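Local coordinates for SufE-like protein 1, chloroplastic/mitochondrial (Arabidopsis thaliana, PDB 4PUI), which activates, as the full-length protein, the chloroplast cysteine desulfurase NFS2 to supply sulfur for iron-sulfur clusters, this chain being only the BolA domain, at residues A[21-26]-A[52-57]; A[16-21]-A[69-74]; A[58-63]-A[90-95]. All blocks are in the same frame, centred on the assembly; numbering follows the deposited sequence.

From the N terminus, helix 5-18 turns through 19-21 into strand 22-27. Contact 1 pairs that strand with strand 49-55 and closes the first loop. It is nested inside the larger loop closed by contact 2, where the end of helix 5-18 meets helix 64-74. Contact 3 opens after contact 1 has closed: the 58-63 segment, between strand 49-55 and helix 64-74, meets the end of strand 85-91. Contacts 2 and 3 cross along the chain. Val21 belongs to both contact 1 and contact 2. Ile54, Ile71 and Phe59 join all three, tying both helices to the sheet of this BolA domain.

Contact 1: A[21-26]-A[52-57]; sequences VELEVE and LRIVSD
Glu22 and Arg53 lie side by side on one face of the sheet and form a salt bridge. Glu22 OE1 takes a nearly straight bond from Arg53 NH1 (2.8 Å, 169°). It sits at the guanidinium edge, close to the plane of that group, and the two flat groups are nearly coplanar. A water closes the triangle by donating to Glu22 OE1 and accepting from Arg53 NH2. Arg53 CG is anti to the backbone N (chi1 -178°), and the chain, extended from CG to NE, runs beside Glu22 and brings NH1 to OE1. Val55 CG2 packs on Glu22 CB at 3.7 Å, next to the bridge. An alanine in place of Glu22 would probably leave the Arg53 guanidinium without its carboxylate mate and freer to turn. The backbones form an antiparallel pair in the BolA sheet. Val55 N donates to Glu22 O at 2.9 Å. Glu24 and Arg53 exchange two backbone bonds, N to O each way. Val21 and Glu22 both face Val55 in a classic beta bulge, where Val21 N makes only a weak bond to Val55 O. The other face is apolar. There Leu23 CD1 meets Ile54 CG1 at 3.8 Å, and Val25 CG2 meets Leu52 CD2. Helix 5-18 covers this face through Leu14 and Ile10, and Ile71 of helix 64-74 packs on Leu52 and Ile54. Arg11 of helix 5-18 bonds to Leu23 O.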
loop_
_atom_site.group_PDB
_atom_site.type_symbol
_atom_site.label_atom_id
_atom_site.label_comp_id
_atom_site.label_asym_id
_atom_site.label_seq_id
_atom_site.Cartn_x
_atom_site.Cartn_y
_atom_site.Cartn_z
ATOM N N VAL A 21 -8.899 3.925 8.453
ATOM C CA VAL A 21 -10.274 4.366 8.251
ATOM C C VAL A 21 -10.654 4.380 6.772
ATOM O O VAL A 21 -11.815 4.152 6.417
ATOM C CB VAL A 21 -10.554 5.737 8.896
ATOM C CG1 VAL A 21 -10.502 5.617 10.407
ATOM C CG2 VAL A 21 -9.582 6.777 8.409
ATOM N N GLU A 22 -9.671 4.649 5.915
ATOM C CA GLU A 22 -9.868 4.623 4.477
ATOM C C GLU A 22 -8.691 3.867 3.875
ATOM O O GLU A 22 -7.548 4.106 4.250
ATOM C CB GLU A 22 -9.931 6.051 3.929
ATOM C CG GLU A 22 -11.040 6.850 4.597
ATOM C CD GLU A 22 -11.244 8.249 4.043
ATOM O OE1 GLU A 22 -10.605 8.632 3.039
ATOM O OE2 GLU A 22 -12.079 8.968 4.627
ATOM N N LEU A 23 -8.982 2.950 2.962
ATOM C CA LEU A 23 -7.931 2.189 2.294
ATOM C C LEU A 23 -8.299 1.899 0.846
ATOM O O LEU A 23 -9.380 1.370 0.557
ATOM C CB LEU A 23 -7.665 0.869 3.028
ATOM C CG LEU A 23 -6.628 -0.069 2.388
ATOM C CD1 LEU A 23 -5.232 0.550 2.326
ATOM C CD2 LEU A 23 -6.606 -1.399 3.147
ATOM N N GLU A 24 -7.399 2.249 -0.070
ATOM C CA GLU A 24 -7.573 1.889 -1.468
ATOM C C GLU A 24 -6.307 1.220 -1.981
ATOM O O GLU A 24 -5.211 1.729 -1.786
ATOM C CB GLU A 24 -7.878 3.112 -2.332
ATOM C CG GLU A 24 -8.011 2.764 -3.817
ATOM C CD GLU A 24 -8.342 3.961 -4.692
ATOM O OE1 GLU A 24 -8.421 5.086 -4.162
ATOM O OE2 GLU A 24 -8.528 3.768 -5.913
ATOM N N VAL A 25 -6.479 0.075 -2.629
ATOM C CA VAL A 25 -5.370 -0.676 -3.201
ATOM C C VAL A 25 -5.728 -0.859 -4.661
ATOM O O VAL A 25 -6.669 -1.577 -4.992
ATOM C CB VAL A 25 -5.194 -2.056 -2.504
ATOM C CG1 VAL A 25 -4.130 -2.901 -3.220
ATOM C CG2 VAL A 25 -4.838 -1.868 -1.026
ATOM N N GLU A 26 -5.014 -0.165 -5.537
ATOM C CA GLU A 26 -5.366 -0.158 -6.948
ATOM C C GLU A 26 -4.248 -0.797 -7.755
ATOM O O GLU A 26 -3.106 -0.341 -7.705
ATOM C CB GLU A 26 -5.596 1.279 -7.420
ATOM C CG GLU A 26 -6.060 1.399 -8.861
ATOM C CD GLU A 26 -5.985 2.824 -9.377
ATOM O OE1 GLU A 26 -5.268 3.648 -8.768
ATOM O OE2 GLU A 26 -6.638 3.111 -10.396
ATOM N N LEU A 52 -1.471 2.907 -3.653
ATOM C CA LEU A 52 -2.081 2.768 -2.330
ATOM C C LEU A 52 -2.484 4.139 -1.779
ATOM O O LEU A 52 -1.692 5.080 -1.820
ATOM C CB LEU A 52 -1.084 2.159 -1.361
ATOM C CG LEU A 52 -0.452 0.825 -1.739
ATOM C CD1 LEU A 52 0.514 0.355 -0.655
ATOM C CD2 LEU A 52 -1.529 -0.220 -1.968
ATOM N N ARG A 53 -3.708 4.247 -1.265
ATOM C CA ARG A 53 -4.097 5.425 -0.502
ATOM C C ARG A 53 -4.555 4.943 0.861
ATOM O O ARG A 53 -5.502 4.163 0.963
ATOM C CB ARG A 53 -5.214 6.212 -1.187
ATOM C CG ARG A 53 -5.609 7.493 -0.424
ATOM C CD ARG A 53 -6.800 8.167 -1.078
ATOM N NE ARG A 53 -7.187 9.427 -0.443
ATOM C CZ ARG A 53 -8.031 9.512 0.576
ATOM N NH1 ARG A 53 -8.544 8.412 1.093
ATOM N NH2 ARG A 53 -8.361 10.701 1.083
ATOM N N ILE A 54 -3.853 5.377 1.904
ATOM C CA ILE A 54 -4.110 4.885 3.252
ATOM C C ILE A 54 -4.321 6.044 4.194
ATOM O O ILE A 54 -3.457 6.903 4.308
ATOM C CB ILE A 54 -2.910 4.080 3.776
ATOM C CG1 ILE A 54 -2.418 3.130 2.688
ATOM C CG2 ILE A 54 -3.256 3.329 5.097
ATOM C CD1 ILE A 54 -1.079 2.475 3.005
ATOM N N VAL A 55 -5.458 6.042 4.885
ATOM C CA VAL A 55 -5.696 7.007 5.957
ATOM C C VAL A 55 -5.704 6.251 7.289
ATOM O O VAL A 55 -6.584 5.424 7.538
ATOM C CB VAL A 55 -7.016 7.774 5.765
ATOM C CG1 VAL A 55 -7.146 8.847 6.837
ATOM C CG2 VAL A 55 -7.070 8.407 4.369
ATOM N N SER A 56 -4.694 6.497 8.122
ATOM C CA SER A 56 -4.547 5.746 9.375
ATOM C C SER A 56 -3.968 6.610 10.469
ATOM O O SER A 56 -3.084 7.430 10.198
ATOM C CB SER A 56 -3.617 4.542 9.182
ATOM O OG SER A 56 -3.348 3.858 10.405
ATOM N N ASP A 57 -4.447 6.374 11.697
ATOM C CA ASP A 57 -3.880 6.923 12.929
ATOM C C ASP A 57 -2.382 6.673 13.045
ATOM O O ASP A 57 -1.655 7.458 13.664
ATOM C CB ASP A 57 -4.485 6.202 14.134
ATOM C CG ASP A 57 -5.882 6.616 14.426
ATOM O OD1 ASP A 57 -6.389 7.528 13.746
ATOM O OD2 ASP A 57 -6.468 6.026 15.361
HETATM O O HOH W 1 -11.063 11.128 2.150
#

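Contact 2: A[16-21]-A[69-74]; sequences KELDPV and RLIYDL
Leu18, at the end of helix 5-18, reaches three side chains of helix 64-74. This joins two helices of the BolA alpha/beta fold that pack against its sheet. Leu18 CD1 meets Ile71 CD1 at 3.5 Å, the shortest approach between the segments. The same methyl lies 4.0 Å from Leu74 CD1. The Leu18 and Leu70 side chains slide past each other in opposite directions, CD2 to CD2 at 3.9 Å. Leu18 CG stands anti to the carbonyl carbon (chi1 -57°), and from there its two methyls divide between Ile71 and Leu70. Leu74 touches both. Ile71 also packs on Ile88 of strand 85-91, so it ties the helix pair to the sheet.

The polar bonds lie within 69-74 or go to outside partners. Helical bonds run from Asp73 N to Arg69 O and from Leu74 N to Leu70 O. Leu18 O accepts a bond from Ser56 OG, just beyond strand 49-55. Asp19 leaves the helix with positive phi, and the chain then turns toward the sheet.

A third kind of contact uses the aliphatic part of a charged side chain. Glu17 CG, anti to the carbonyl carbon (chi1 -68°), lies 4.0 Å from Leu74 CD2.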
loop_
_atom_site.group_PDB
_atom_site.type_symbol
_atom_site.label_atom_id
_atom_site.label_comp_id
_atom_site.label_asym_id
_atom_site.label_seq_id
_atom_site.Cartn_x
_atom_site.Cartn_y
_atom_site.Cartn_z
ATOM N N LYS A 16 -4.829 -5.305 8.648
ATOM C CA LYS A 16 -4.437 -5.953 9.891
ATOM C C LYS A 16 -3.495 -5.076 10.712
ATOM O O LYS A 16 -3.645 -4.963 11.928
ATOM C CB LYS A 16 -3.769 -7.299 9.606
ATOM C CG LYS A 16 -3.477 -8.085 10.869
ATOM C CD LYS A 16 -2.022 -8.493 10.955
ATOM C CE LYS A 16 -1.808 -9.891 10.412
ATOM N NZ LYS A 16 -0.537 -10.476 10.922
ATOM N N GLU A 17 -2.530 -4.447 10.053
ATOM C CA GLU A 17 -1.508 -3.702 10.794
ATOM C C GLU A 17 -1.843 -2.238 11.056
ATOM O O GLU A 17 -1.396 -1.678 12.060
ATOM C CB GLU A 17 -0.144 -3.802 10.116
ATOM C CG GLU A 17 0.451 -5.213 10.166
ATOM C CD GLU A 17 0.702 -5.720 11.587
ATOM O OE1 GLU A 17 0.917 -4.897 12.499
ATOM O OE2 GLU A 17 0.689 -6.950 11.794
ATOM N N LEU A 18 -2.603 -1.621 10.161
ATOM C CA LEU A 18 -2.835 -0.184 10.253
ATOM C C LEU A 18 -4.266 0.221 10.617
ATOM O O LEU A 18 -4.503 1.389 10.884
ATOM C CB LEU A 18 -2.392 0.515 8.951
ATOM C CG LEU A 18 -0.928 0.300 8.556
ATOM C CD1 LEU A 18 -0.642 0.874 7.168
ATOM C CD2 LEU A 18 0.060 0.858 9.583
ATOM N N ASP A 19 -5.197 -0.736 10.627
ATOM C CA ASP A 19 -6.628 -0.486 10.857
ATOM C C ASP A 19 -7.102 0.830 10.207
ATOM O O ASP A 19 -7.655 1.690 10.885
ATOM C CB ASP A 19 -6.929 -0.474 12.362
ATOM C CG ASP A 19 -8.425 -0.527 12.677
ATOM O OD1 ASP A 19 -9.229 -0.858 11.777
ATOM O OD2 ASP A 19 -8.791 -0.258 13.841
ATOM N N PRO A 20 -6.871 0.990 8.893
ATOM C CA PRO A 20 -7.098 2.307 8.287
ATOM C C PRO A 20 -8.578 2.658 8.227
ATOM O O PRO A 20 -9.423 1.785 8.002
ATOM C CB PRO A 20 -6.533 2.141 6.870
ATOM C CG PRO A 20 -6.674 0.677 6.583
ATOM C CD PRO A 20 -6.471 -0.027 7.897
ATOM N N VAL A 21 -8.899 3.925 8.453
ATOM C CA VAL A 21 -10.274 4.366 8.251
ATOM C C VAL A 21 -10.654 4.380 6.772
ATOM O O VAL A 21 -11.815 4.152 6.417
ATOM C CB VAL A 21 -10.554 5.737 8.896
ATOM C CG1 VAL A 21 -10.502 5.617 10.407
ATOM C CG2 VAL A 21 -9.582 6.777 8.409
ATOM N N ARG A 69 8.377 4.451 4.107
ATOM C CA ARG A 69 9.259 3.345 4.473
ATOM C C ARG A 69 8.556 2.335 5.364
ATOM O O ARG A 69 8.876 1.137 5.321
ATOM C CB ARG A 69 10.521 3.884 5.154
ATOM C CG ARG A 69 11.462 4.563 4.182
ATOM C CD ARG A 69 12.546 5.358 4.882
ATOM N NE ARG A 69 13.461 5.976 3.926
ATOM C CZ ARG A 69 14.344 6.913 4.243
ATOM N NH1 ARG A 69 14.430 7.349 5.487
ATOM N NH2 ARG A 69 15.133 7.421 3.306
ATOM N N LEU A 70 7.616 2.822 6.176
ATOM C CA LEU A 70 6.794 1.970 7.035
ATOM C C LEU A 70 5.982 0.995 6.193
ATOM O O LEU A 70 5.912 -0.204 6.492
ATOM C CB LEU A 70 5.849 2.847 7.878
ATOM C CG LEU A 70 4.877 2.250 8.903
ATOM C CD1 LEU A 70 4.488 3.327 9.890
ATOM C CD2 LEU A 70 3.608 1.687 8.301
ATOM N N ILE A 71 5.363 1.520 5.142
ATOM C CA ILE A 71 4.559 0.706 4.242
ATOM C C ILE A 71 5.437 -0.290 3.477
ATOM O O ILE A 71 5.083 -1.463 3.328
ATOM C CB ILE A 71 3.776 1.590 3.258
ATOM C CG1 ILE A 71 2.802 2.497 4.017
ATOM C CG2 ILE A 71 3.034 0.730 2.233
ATOM C CD1 ILE A 71 1.829 1.736 4.841
ATOM N N TYR A 72 6.587 0.178 3.005
ATOM C CA TYR A 72 7.516 -0.698 2.310
ATOM C C TYR A 72 7.943 -1.841 3.238
ATOM O O TYR A 72 8.027 -3.001 2.818
ATOM C CB TYR A 72 8.732 0.089 1.820
ATOM C CG TYR A 72 8.669 0.421 0.348
ATOM C CD1 TYR A 72 7.636 1.193 -0.177
ATOM C CD2 TYR A 72 9.627 -0.071 -0.518
ATOM C CE1 TYR A 72 7.584 1.477 -1.537
ATOM C CE2 TYR A 72 9.584 0.204 -1.858
ATOM C CZ TYR A 72 8.566 0.971 -2.363
ATOM O OH TYR A 72 8.559 1.221 -3.711
ATOM N N ASP A 73 8.181 -1.528 4.507
ATOM C CA ASP A 73 8.580 -2.565 5.461
ATOM C C ASP A 73 7.482 -3.609 5.651
ATOM O O ASP A 73 7.750 -4.815 5.701
ATOM C CB ASP A 73 8.958 -1.930 6.803
ATOM C CG ASP A 73 9.170 -2.957 7.899
ATOM O OD1 ASP A 73 10.148 -3.709 7.812
ATOM O OD2 ASP A 73 8.361 -3.009 8.855
ATOM N N LEU A 74 6.238 -3.153 5.762
ATOM C CA LEU A 74 5.121 -4.071 5.954
ATOM C C LEU A 74 4.933 -4.986 4.760
ATOM O O LEU A 74 4.451 -6.114 4.895
ATOM C CB LEU A 74 3.823 -3.300 6.169
ATOM C CG LEU A 74 3.693 -2.510 7.462
ATOM C CD1 LEU A 74 2.398 -1.718 7.432
ATOM C CD2 LEU A 74 3.744 -3.432 8.671
#

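Contact 3: A[58-63]-A[90-95]; sequences AFQGKS and AKTPAE
Phe59 lays one ring face against the methyl of Ala90. Ala90 CB stands 3.8 Å from the ring centroid and 20° off the ring normal, a CH-pi contact. It is offset toward the rim, with Phe59 CE2 and CZ its nearest ring atoms. In this BolA fold the contact joins the turn before helix 64-74 to the end of strand 85-91. The ring edge is used as well. Lys91 O lies near the ring plane, 3.3 Å from Phe59 CD2. Phe59 leaves its backbone toward 90-95, and its CG is anti to the carbonyl carbon (chi1 -58°). Ile54, Leu18 and Ile71 also touch the ring, so Phe59 connects the sheet with both helices.

Thr92 CG2 packs against the Phe59-Gln60 peptide and the roots of both side chains. It lies 3.7 Å from Phe59 C and 3.6 Å from Gln60 N. It also meets Phe59 CB, and Gln60 CG at 4.0 Å. The Gln60 and Thr92 side chains cross at about a right angle.

Phe59 to Lys62 form a type II beta turn, closed by Lys62 N to Phe59 O. Gly61 has positive phi (87°), where a side chain would press on the carbonyl O of Gln60. Ser63 then takes the N-cap of helix 64-74, its OG bonded to Lys66 N. On the strand side, Arg67 of that helix reaches Ala90 O and forms a salt bridge with Glu95. Glu95 OE1 also accepts a hydrogen bond from Thr92 N, 3.0 Å away, from above the carboxylate plane.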
loop_
_atom_site.group_PDB
_atom_site.type_symbol
_atom_site.label_atom_id
_atom_site.label_comp_id
_atom_site.label_asym_id
_atom_site.label_seq_id
_atom_site.Cartn_x
_atom_site.Cartn_y
_atom_site.Cartn_z
ATOM N N ALA A 58 -1.940 5.542 12.503
ATOM C CA ALA A 58 -0.580 5.058 12.717
ATOM C C ALA A 58 0.477 5.987 12.134
ATOM O O ALA A 58 1.643 5.897 12.492
ATOM C CB ALA A 58 -0.428 3.639 12.160
ATOM N N PHE A 59 0.065 6.877 11.227
ATOM C CA PHE A 59 0.981 7.812 10.593
ATOM C C PHE A 59 1.212 9.098 11.384
ATOM O O PHE A 59 2.052 9.911 11.003
ATOM C CB PHE A 59 0.483 8.195 9.200
ATOM C CG PHE A 59 0.302 7.034 8.278
ATOM C CD1 PHE A 59 1.254 6.034 8.195
ATOM C CD2 PHE A 59 -0.835 6.948 7.494
ATOM C CE1 PHE A 59 1.066 4.962 7.330
ATOM C CE2 PHE A 59 -1.032 5.888 6.634
ATOM C CZ PHE A 59 -0.077 4.891 6.550
ATOM N N GLN A 60 0.467 9.296 12.465
ATOM C CA GLN A 60 0.646 10.476 13.297
ATOM C C GLN A 60 2.086 10.643 13.749
ATOM O O GLN A 60 2.686 9.721 14.312
ATOM C CB GLN A 60 -0.245 10.390 14.527
ATOM C CG GLN A 60 -1.711 10.611 14.262
ATOM C CD GLN A 60 -2.531 10.413 15.516
ATOM O OE1 GLN A 60 -2.371 9.416 16.224
ATOM N NE2 GLN A 60 -3.393 11.370 15.816
ATOM N N GLY A 61 2.648 11.817 13.481
ATOM C CA GLY A 61 3.978 12.152 13.941
ATOM C C GLY A 61 5.074 11.699 12.991
ATOM O O GLY A 61 6.242 12.024 13.189
ATOM N N LYS A 62 4.698 10.953 11.959
ATOM C CA LYS A 62 5.673 10.466 10.985
ATOM C C LYS A 62 5.797 11.332 9.731
ATOM O O LYS A 62 4.800 11.678 9.107
ATOM C CB LYS A 62 5.343 9.034 10.589
ATOM C CG LYS A 62 5.341 8.088 11.784
ATOM C CD LYS A 62 5.832 6.725 11.397
ATOM C CE LYS A 62 5.926 5.784 12.597
ATOM N NZ LYS A 62 7.051 6.133 13.494
ATOM N N SER A 63 7.038 11.648 9.356
ATOM C CA SER A 63 7.316 12.352 8.103
ATOM C C SER A 63 6.821 11.563 6.890
ATOM O O SER A 63 6.572 10.359 6.971
ATOM C CB SER A 63 8.815 12.604 7.953
ATOM O OG SER A 63 9.504 11.380 7.824
ATOM N N ALA A 90 -0.175 8.483 2.005
ATOM C CA ALA A 90 -0.400 8.086 3.388
ATOM C C ALA A 90 -0.729 9.312 4.217
ATOM O O ALA A 90 0.118 10.203 4.383
ATOM C CB ALA A 90 0.831 7.388 3.950
ATOM N N LYS A 91 -1.951 9.355 4.733
ATOM C CA LYS A 91 -2.427 10.511 5.485
ATOM C C LYS A 91 -3.005 10.092 6.815
ATOM O O LYS A 91 -3.458 8.964 6.982
ATOM C CB LYS A 91 -3.515 11.241 4.704
ATOM C CG LYS A 91 -3.103 11.606 3.295
ATOM C CD LYS A 91 -4.168 12.438 2.598
ATOM C CE LYS A 91 -3.614 12.986 1.296
ATOM N NZ LYS A 91 -4.017 14.400 1.068
ATOM N N THR A 92 -3.030 11.017 7.759
ATOM C CA THR A 92 -3.788 10.782 8.985
ATOM C C THR A 92 -5.213 11.291 8.772
ATOM O O THR A 92 -5.461 12.064 7.848
ATOM C CB THR A 92 -3.169 11.530 10.164
ATOM O OG1 THR A 92 -3.231 12.929 9.899
ATOM C CG2 THR A 92 -1.712 11.132 10.336
ATOM N N PRO A 93 -6.162 10.846 9.610
ATOM C CA PRO A 93 -7.516 11.383 9.454
ATOM C C PRO A 93 -7.540 12.913 9.545
ATOM O O PRO A 93 -8.322 13.559 8.841
ATOM C CB PRO A 93 -8.268 10.744 10.621
ATOM C CG PRO A 93 -7.589 9.413 10.796
ATOM C CD PRO A 93 -6.124 9.702 10.542
ATOM N N ALA A 94 -6.668 13.487 10.372
ATOM C CA ALA A 94 -6.642 14.943 10.563
ATOM C C ALA A 94 -6.202 15.702 9.313
ATOM O O ALA A 94 -6.436 16.907 9.185
ATOM C CB ALA A 94 -5.751 15.304 11.746
ATOM N N GLU A 95 -5.566 14.989 8.389
ATOM C CA GLU A 95 -4.978 15.609 7.202
ATOM C C GLU A 95 -5.866 15.598 5.953
ATOM O O GLU A 95 -5.527 16.214 4.940
ATOM C CB GLU A 95 -3.634 14.942 6.877
ATOM C CG GLU A 95 -2.555 15.232 7.891
ATOM C CD GLU A 95 -1.352 14.327 7.744
ATOM O OE1 GLU A 95 -1.403 13.377 6.928
ATOM O OE2 GLU A 95 -0.364 14.577 8.458
#